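Local coordinates for uncharacterized conserved protein (Methanopyrus kandleri AV19, PDB 2QYA) that is of unknown function but belongs to the DUF424 family and assembles as a pair of identical subunits in the crystal, at residues E67-E79 and L99-R112. The protein carries 2 engineered substitutions. Sequence-based numbering, arbitrary orientation.
Sequences EDEKTVAINALGE and LGGVPHVQMYILPR. Engineered in segment 99-112: Met107 (natural residue Ile).
Val72 and Ile109, Ile74 and Met107, and Ala76 and Val105 each exchange two N-H...O bonds, joining strands 71-77 and 103-109 antiparallel at 174°. Gly78 N extends the pattern to Pro103 O (2.8 Å), and at the other end a water donates to both Lys70 O and Ile109 O. Beyond it Arg112 N donates to Glu67 O, and charges join that bond. The Arg112 guanidinium meets the Asp68 carboxylate side-on and nearly coplanar, NE to OD1 at 2.8 Å and NH2 to OD2 at 3.2 Å, the latter nearly straight (176°) and using the syn lone pair of OD2. Glu67 CG, turned between backbone N and carbonyl carbon, starts an extended chain that runs alongside Arg112 and stacks the carboxylate over one guanidinium face, Glu67 OE2 3.5 Å from Arg112 NH2, a purely electrostatic pairing. With an alanine here, that face would probably lose its charged cover, leaving Asp68 as the salt-bridge partner across these segments. Ile74 CD1 lies 3.6 Å from Ile109 CD1 and 3.9 Å from SD of the engineered Met107, on the face packed by helices 52-66 and 79-87. On the other, Ala73 CB touches Tyr108 CD1 (3.8 Å), and Tyr108 meets Tyr108 of the second subunit edge-to-face. These are neighbouring antiparallel strands of a mixed sheet, helices on one face and the subunit interface on the other.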
ATOM      1  N   GLU A  67       4.470 -13.040   3.961  1.00 39.62           N
ATOM      2  CA  GLU A  67       3.948 -13.936   2.946  1.00 39.84           C
ATOM      3  C   GLU A  67       2.631 -14.609   3.321  1.00 39.46           C
ATOM      4  O   GLU A  67       1.905 -15.028   2.432  1.00 39.62           O
ATOM      5  CB  GLU A  67       4.993 -15.000   2.559  1.00 39.02           C
ATOM      6  CG  GLU A  67       5.321 -15.907   3.718  1.00 40.31           C
ATOM      7  CD  GLU A  67       6.392 -16.927   3.414  1.00 44.13           C
ATOM      8  OE1 GLU A  67       6.888 -16.963   2.255  1.00 44.45           O
ATOM      9  OE2 GLU A  67       6.730 -17.686   4.360  1.00 45.19           O
ATOM     10  N   ASP A  68       2.333 -14.731   4.616  1.00 39.64           N
ATOM     11  CA  ASP A  68       1.085 -15.366   5.040  1.00 40.36           C
ATOM     12  C   ASP A  68       0.155 -14.368   5.706  1.00 40.66           C
ATOM     13  O   ASP A  68      -0.868 -14.749   6.258  1.00 41.88           O
ATOM     14  CB  ASP A  68       1.325 -16.518   6.028  1.00 40.42           C
ATOM     15  CG  ASP A  68       2.050 -17.711   5.408  1.00 40.46           C
ATOM     16  OD1 ASP A  68       1.814 -18.077   4.253  1.00 42.21           O
ATOM     17  OD2 ASP A  68       2.856 -18.325   6.113  1.00 43.42           O
ATOM     18  N   GLU A  69       0.501 -13.093   5.687  1.00 40.19           N
ATOM     19  CA  GLU A  69      -0.213 -12.166   6.542  1.00 40.53           C
ATOM     20  C   GLU A  69      -0.706 -10.896   5.888  1.00 39.15           C
ATOM     21  O   GLU A  69      -1.739 -10.348   6.287  1.00 39.04           O
ATOM     22  CB  GLU A  69       0.645 -11.838   7.762  1.00 41.81           C
ATOM     23  CG  GLU A  69       0.338 -12.782   8.908  1.00 47.45           C
ATOM     24  CD  GLU A  69       1.573 -13.252   9.614  1.00 55.37           C
ATOM     25  OE1 GLU A  69       2.492 -12.414   9.810  1.00 58.71           O
ATOM     26  OE2 GLU A  69       1.618 -14.462   9.970  1.00 58.51           O
ATOM     27  N   LYS A  70       0.026 -10.422   4.891  1.00 36.73           N
ATOM     28  CA  LYS A  70      -0.309  -9.154   4.301  1.00 36.24           C
ATOM     29  C   LYS A  70      -0.038  -9.232   2.827  1.00 36.37           C
ATOM     30  O   LYS A  70       0.747 -10.074   2.375  1.00 36.54           O
ATOM     31  CB  LYS A  70       0.563  -8.028   4.923  1.00 35.90           C
ATOM     32  CG  LYS A  70       0.439  -7.845   6.431  1.00 33.13           C
ATOM     33  CD  LYS A  70      -0.852  -7.148   6.810  1.00 32.93           C
ATOM     34  CE  LYS A  70      -1.089  -7.260   8.329  1.00 35.02           C
ATOM     35  NZ  LYS A  70      -2.290  -6.472   8.790  1.00 38.19           N
ATOM     36  N   THR A  71      -0.677  -8.347   2.075  1.00 37.25           N
ATOM     37  CA  THR A  71      -0.249  -8.049   0.713  1.00 37.79           C
ATOM     38  C   THR A  71       0.987  -7.138   0.761  1.00 38.27           C
ATOM     39  O   THR A  71       0.988  -6.130   1.484  1.00 38.46           O
ATOM     40  CB  THR A  71      -1.377  -7.405  -0.092  1.00 37.76           C
ATOM     41  OG1 THR A  71      -2.428  -8.366  -0.216  1.00 41.24           O
ATOM     42  CG2 THR A  71      -0.905  -7.000  -1.503  1.00 36.98           C
ATOM     43  N   VAL A  72       2.018  -7.492  -0.013  1.00 37.65           N
ATOM     44  CA  VAL A  72       3.236  -6.690  -0.114  1.00 37.20           C
ATOM     45  C   VAL A  72       3.213  -6.002  -1.473  1.00 37.45           C
ATOM     46  O   VAL A  72       3.197  -6.671  -2.521  1.00 36.95           O
ATOM     47  CB  VAL A  72       4.525  -7.545   0.076  1.00 37.73           C
ATOM     48  CG1 VAL A  72       5.803  -6.724  -0.201  1.00 36.73           C
ATOM     49  CG2 VAL A  72       4.574  -8.164   1.479  1.00 36.38           C
ATOM     50  N   ALA A  73       3.127  -4.669  -1.458  1.00 36.57           N
ATOM     51  CA  ALA A  73       3.181  -3.866  -2.674  1.00 36.31           C
ATOM     52  C   ALA A  73       4.559  -3.274  -2.750  1.00 37.34           C
ATOM     53  O   ALA A  73       5.026  -2.666  -1.764  1.00 38.08           O
ATOM     54  CB  ALA A  73       2.118  -2.764  -2.634  1.00 36.19           C
ATOM     55  N   ILE A  74       5.236  -3.489  -3.876  1.00 37.42           N
ATOM     56  CA  ILE A  74       6.572  -2.934  -4.124  1.00 37.15           C
ATOM     57  C   ILE A  74       6.509  -1.912  -5.247  1.00 37.25           C
ATOM     58  O   ILE A  74       5.893  -2.140  -6.295  1.00 36.16           O
ATOM     59  CB  ILE A  74       7.605  -4.034  -4.488  1.00 38.32           C
ATOM     60  CG1 ILE A  74       7.670  -5.078  -3.364  1.00 38.81           C
ATOM     61  CG2 ILE A  74       9.014  -3.420  -4.833  1.00 36.47           C
ATOM     62  CD1 ILE A  74       8.145  -6.424  -3.785  1.00 42.89           C
ATOM     63  N   ASN A  75       7.123  -0.766  -4.985  1.00 36.46           N
ATOM     64  CA  ASN A  75       7.269   0.301  -5.937  1.00 37.28           C
ATOM     65  C   ASN A  75       8.755   0.663  -5.927  1.00 36.91           C
ATOM     66  O   ASN A  75       9.296   0.990  -4.872  1.00 34.62           O
ATOM     67  CB  ASN A  75       6.466   1.534  -5.517  1.00 38.61           C
ATOM     68  CG  ASN A  75       5.251   1.194  -4.658  1.00 43.02           C
ATOM     69  OD1 ASN A  75       5.124   1.701  -3.538  1.00 46.22           O
ATOM     70  ND2 ASN A  75       4.352   0.324  -5.170  1.00 42.59           N
ATOM     71  N   ALA A  76       9.396   0.582  -7.094  1.00 36.51           N
ATOM     72  CA  ALA A  76      10.792   0.979  -7.254  1.00 36.85           C
ATOM     73  C   ALA A  76      10.967   1.969  -8.408  1.00 37.49           C
ATOM     74  O   ALA A  76      10.445   1.768  -9.504  1.00 37.94           O
ATOM     75  CB  ALA A  76      11.682  -0.257  -7.407  1.00 36.42           C
ATOM     76  N   LEU A  77      11.641   3.078  -8.124  1.00 37.36           N
ATOM     77  CA  LEU A  77      11.915   4.107  -9.088  1.00 38.28           C
ATOM     78  C   LEU A  77      13.437   4.392  -9.174  1.00 39.32           C
ATOM     79  O   LEU A  77      14.076   4.808  -8.178  1.00 38.62           O
ATOM     80  CB  LEU A  77      11.143   5.385  -8.735  1.00 37.83           C
ATOM     81  CG  LEU A  77      11.316   6.589  -9.676  1.00 38.87           C
ATOM     82  CD1 LEU A  77      10.601   6.401 -11.047  1.00 38.47           C
ATOM     83  CD2 LEU A  77      10.905   7.914  -8.983  1.00 38.85           C
ATOM     84  N   GLY A  78      13.990   4.205 -10.377  1.00 39.98           N
ATOM     85  CA  GLY A  78      15.420   4.381 -10.641  1.00 40.49           C
ATOM     86  C   GLY A  78      16.134   3.106 -11.037  1.00 41.53           C
ATOM     87  O   GLY A  78      15.700   1.995 -10.735  1.00 40.86           O
ATOM     88  N   GLU A  79      17.262   3.287 -11.715  1.00 42.99           N
ATOM     89  CA  GLU A  79      18.081   2.200 -12.233  1.00 44.47           C
ATOM     90  C   GLU A  79      18.603   1.299 -11.126  1.00 43.44           C
ATOM     91  O   GLU A  79      18.477   0.087 -11.190  1.00 43.80           O
ATOM     92  CB  GLU A  79      19.244   2.803 -13.039  1.00 44.58           C
ATOM     93  CG  GLU A  79      20.307   1.812 -13.476  1.00 48.29           C
ATOM     94  CD  GLU A  79      21.223   2.375 -14.560  1.00 48.34           C
ATOM     95  OE1 GLU A  79      21.264   3.624 -14.731  1.00 50.70           O
ATOM     96  OE2 GLU A  79      21.902   1.556 -15.235  1.00 54.97           O
ATOM     97  N   LEU A  99       9.302   5.051 -16.191  1.00 56.84           N
ATOM     98  CA  LEU A  99       8.381   6.147 -15.935  1.00 57.89           C
ATOM     99  C   LEU A  99       9.106   7.474 -16.056  1.00 58.07           C
ATOM    100  O   LEU A  99       9.763   7.914 -15.116  1.00 59.11           O
ATOM    101  CB  LEU A  99       7.773   6.004 -14.538  1.00 57.89           C
ATOM    102  CG  LEU A  99       6.311   6.426 -14.399  1.00 59.30           C
ATOM    103  CD1 LEU A  99       5.379   5.485 -15.211  1.00 59.28           C
ATOM    104  CD2 LEU A  99       5.914   6.494 -12.909  1.00 58.95           C
ATOM    105  N   GLY A 100       8.993   8.104 -17.221  1.00 58.01           N
ATOM    106  CA  GLY A 100       9.687   9.358 -17.505  1.00 57.46           C
ATOM    107  C   GLY A 100      11.133   9.123 -17.884  1.00 56.87           C
ATOM    108  O   GLY A 100      12.019   9.844 -17.425  1.00 57.67           O
ATOM    109  N   GLY A 101      11.372   8.100 -18.705  1.00 55.96           N
ATOM    110  CA  GLY A 101      12.734   7.715 -19.090  1.00 54.32           C
ATOM    111  C   GLY A 101      13.537   7.073 -17.970  1.00 53.06           C
ATOM    112  O   GLY A 101      14.696   6.662 -18.186  1.00 53.75           O
ATOM    113  N   VAL A 102      12.934   6.986 -16.778  1.00 51.19           N
ATOM    114  CA  VAL A 102      13.579   6.384 -15.594  1.00 48.96           C
ATOM    115  C   VAL A 102      12.978   5.010 -15.297  1.00 47.22           C
ATOM    116  O   VAL A 102      11.764   4.877 -15.294  1.00 47.65           O
ATOM    117  CB  VAL A 102      13.429   7.285 -14.338  1.00 48.95           C
ATOM    118  CG1 VAL A 102      14.144   6.653 -13.140  1.00 49.35           C
ATOM    119  CG2 VAL A 102      13.990   8.685 -14.594  1.00 49.15           C
ATOM    120  N   PRO A 103      13.819   3.989 -15.037  1.00 45.51           N
ATOM    121  CA  PRO A 103      13.257   2.667 -14.744  1.00 44.35           C
ATOM    122  C   PRO A 103      12.268   2.673 -13.571  1.00 44.37           C
ATOM    123  O   PRO A 103      12.450   3.401 -12.587  1.00 43.58           O
ATOM    124  CB  PRO A 103      14.487   1.820 -14.432  1.00 44.17           C
ATOM    125  CG  PRO A 103      15.625   2.516 -15.162  1.00 44.53           C
ATOM    126  CD  PRO A 103      15.296   3.974 -15.046  1.00 45.17           C
ATOM    127  N   HIS A 104      11.221   1.866 -13.696  1.00 43.03           N
ATOM    128  CA  HIS A 104      10.159   1.824 -12.708  1.00 42.65           C
ATOM    129  C   HIS A 104       9.577   0.431 -12.697  1.00 42.14           C
ATOM    130  O   HIS A 104       9.468  -0.194 -13.738  1.00 41.87           O
ATOM    131  CB  HIS A 104       9.080   2.842 -13.051  1.00 42.21           C
ATOM    132  CG  HIS A 104       7.933   2.878 -12.084  1.00 42.54           C
ATOM    133  ND1 HIS A 104       6.704   2.328 -12.369  1.00 40.86           N
ATOM    134  CD2 HIS A 104       7.817   3.442 -10.858  1.00 42.78           C
ATOM    135  CE1 HIS A 104       5.886   2.530 -11.353  1.00 41.98           C
ATOM    136  NE2 HIS A 104       6.536   3.203 -10.422  1.00 42.16           N
ATOM    137  N   VAL A 105       9.278  -0.072 -11.507  1.00 41.23           N
ATOM    138  CA  VAL A 105       8.513  -1.300 -11.353  1.00 39.85           C
ATOM    139  C   VAL A 105       7.495  -1.164 -10.203  1.00 39.65           C
ATOM    140  O   VAL A 105       7.783  -0.553  -9.165  1.00 36.84           O
ATOM    141  CB  VAL A 105       9.393  -2.572 -11.231  1.00 40.51           C
ATOM    142  CG1 VAL A 105       9.996  -2.765  -9.818  1.00 38.85           C
ATOM    143  CG2 VAL A 105       8.544  -3.826 -11.642  1.00 41.59           C
ATOM    144  N   GLN A 106       6.289  -1.693 -10.447  1.00 39.68           N
ATOM    145  CA  GLN A 106       5.255  -1.877  -9.426  1.00 39.91           C
ATOM    146  C   GLN A 106       4.800  -3.351  -9.396  1.00 40.30           C
ATOM    147  O   GLN A 106       4.502  -3.943 -10.466  1.00 40.18           O
ATOM    148  CB  GLN A 106       4.096  -0.934  -9.710  1.00 40.69           C
ATOM    149  CG  GLN A 106       3.154  -0.690  -8.508  1.00 44.80           C
ATOM    150  CD  GLN A 106       2.735   0.779  -8.363  1.00 46.33           C
ATOM    151  OE1 GLN A 106       2.238   1.189  -7.319  1.00 47.12           O
ATOM    152  NE2 GLN A 106       2.939   1.566  -9.406  1.00 47.87           N
ATOM    153  N   MET A 107       4.785  -3.942  -8.190  1.00 38.93           N
ATOM    154  CA  MET A 107       4.432  -5.335  -7.962  1.00 38.13           C
ATOM    155  C   MET A 107       3.461  -5.490  -6.763  1.00 38.72           C
ATOM    156  O   MET A 107       3.593  -4.806  -5.743  1.00 38.98           O
ATOM    157  CB  MET A 107       5.645  -6.195  -7.602  1.00 37.58           C
ATOM    158  CG  MET A 107       6.961  -5.998  -8.339  1.00 38.44           C
ATOM    159  SD  MET A 107       8.136  -7.207  -7.654  1.00 37.31           S
ATOM    160  CE  MET A 107       7.311  -8.741  -7.986  1.00 33.94           C
ATOM    161  N   TYR A 108       2.508  -6.407  -6.880  1.00 37.53           N
ATOM    162  CA  TYR A 108       1.649  -6.764  -5.768  1.00 37.79           C
ATOM    163  C   TYR A 108       1.875  -8.222  -5.511  1.00 38.44           C
ATOM    164  O   TYR A 108       1.724  -9.056  -6.422  1.00 39.41           O
ATOM    165  CB  TYR A 108       0.194  -6.496  -6.082  1.00 37.91           C
ATOM    166  CG  TYR A 108      -0.056  -5.038  -6.384  1.00 39.54           C
ATOM    167  CD1 TYR A 108      -0.222  -4.112  -5.340  1.00 39.11           C
ATOM    168  CD2 TYR A 108      -0.057  -4.571  -7.701  1.00 37.56           C
ATOM    169  CE1 TYR A 108      -0.412  -2.769  -5.592  1.00 40.06           C
ATOM    170  CE2 TYR A 108      -0.273  -3.226  -7.972  1.00 39.08           C
ATOM    171  CZ  TYR A 108      -0.439  -2.331  -6.902  1.00 40.57           C
ATOM    172  OH  TYR A 108      -0.646  -0.995  -7.149  1.00 42.76           O
ATOM    173  N   ILE A 109       2.284  -8.532  -4.288  1.00 37.71           N
ATOM    174  CA  ILE A 109       2.560  -9.889  -3.903  1.00 37.39           C
ATOM    175  C   ILE A 109       1.538 -10.181  -2.852  1.00 37.71           C
ATOM    176  O   ILE A 109       1.646  -9.673  -1.730  1.00 37.90           O
ATOM    177  CB  ILE A 109       3.967 -10.037  -3.350  1.00 37.72           C
ATOM    178  CG1 ILE A 109       4.995  -9.516  -4.370  1.00 37.27           C
ATOM    179  CG2 ILE A 109       4.253 -11.515  -2.977  1.00 37.79           C
ATOM    180  CD1 ILE A 109       6.447  -9.570  -3.894  1.00 37.12           C
ATOM    181  N   LEU A 110       0.514 -10.966  -3.219  1.00 37.00           N
ATOM    182  CA  LEU A 110      -0.558 -11.307  -2.288  1.00 36.41           C
ATOM    183  C   LEU A 110      -0.135 -12.452  -1.375  1.00 35.99           C
ATOM    184  O   LEU A 110       0.758 -13.205  -1.719  1.00 35.02           O
ATOM    185  CB  LEU A 110      -1.893 -11.574  -3.036  1.00 37.23           C
ATOM    186  CG  LEU A 110      -2.659 -10.259  -3.312  1.00 38.24           C
ATOM    187  CD1 LEU A 110      -2.035  -9.389  -4.438  1.00 38.05           C
ATOM    188  CD2 LEU A 110      -4.134 -10.531  -3.590  1.00 39.45           C
ATOM    189  N   PRO A 111      -0.758 -12.584  -0.191  1.00 36.10           N
ATOM    190  CA  PRO A 111      -0.354 -13.687   0.695  1.00 36.89           C
ATOM    191  C   PRO A 111      -0.655 -15.084   0.130  1.00 38.39           C
ATOM    192  O   PRO A 111      -1.528 -15.230  -0.762  1.00 37.92           O
ATOM    193  CB  PRO A 111      -1.213 -13.489   1.950  1.00 36.88           C
ATOM    194  CG  PRO A 111      -1.891 -12.214   1.824  1.00 35.92           C
ATOM    195  CD  PRO A 111      -1.824 -11.761   0.389  1.00 36.36           C
ATOM    196  N   ARG A 112       0.036 -16.093   0.661  1.00 38.50           N
ATOM    197  CA  ARG A 112      -0.260 -17.466   0.313  1.00 39.81           C
ATOM    198  C   ARG A 112      -1.648 -17.835   0.821  1.00 40.91           C
ATOM    199  O   ARG A 112      -2.064 -17.436   1.924  1.00 39.35           O
ATOM    200  CB  ARG A 112       0.786 -18.422   0.892  1.00 39.47           C
ATOM    201  CG  ARG A 112       2.171 -18.181   0.312  1.00 41.13           C
ATOM    202  CD  ARG A 112       3.251 -19.120   0.785  1.00 40.40           C
ATOM    203  NE  ARG A 112       3.413 -19.224   2.239  1.00 42.13           N
ATOM    204  CZ  ARG A 112       4.182 -20.167   2.798  1.00 42.49           C
ATOM    205  NH1 ARG A 112       4.815 -21.032   2.014  1.00 41.77           N
ATOM    206  NH2 ARG A 112       4.314 -20.272   4.108  1.00 41.22           N
TER
HETATM  207  O   HOH W   1       2.508 -11.425   0.576  1.00 34.72           O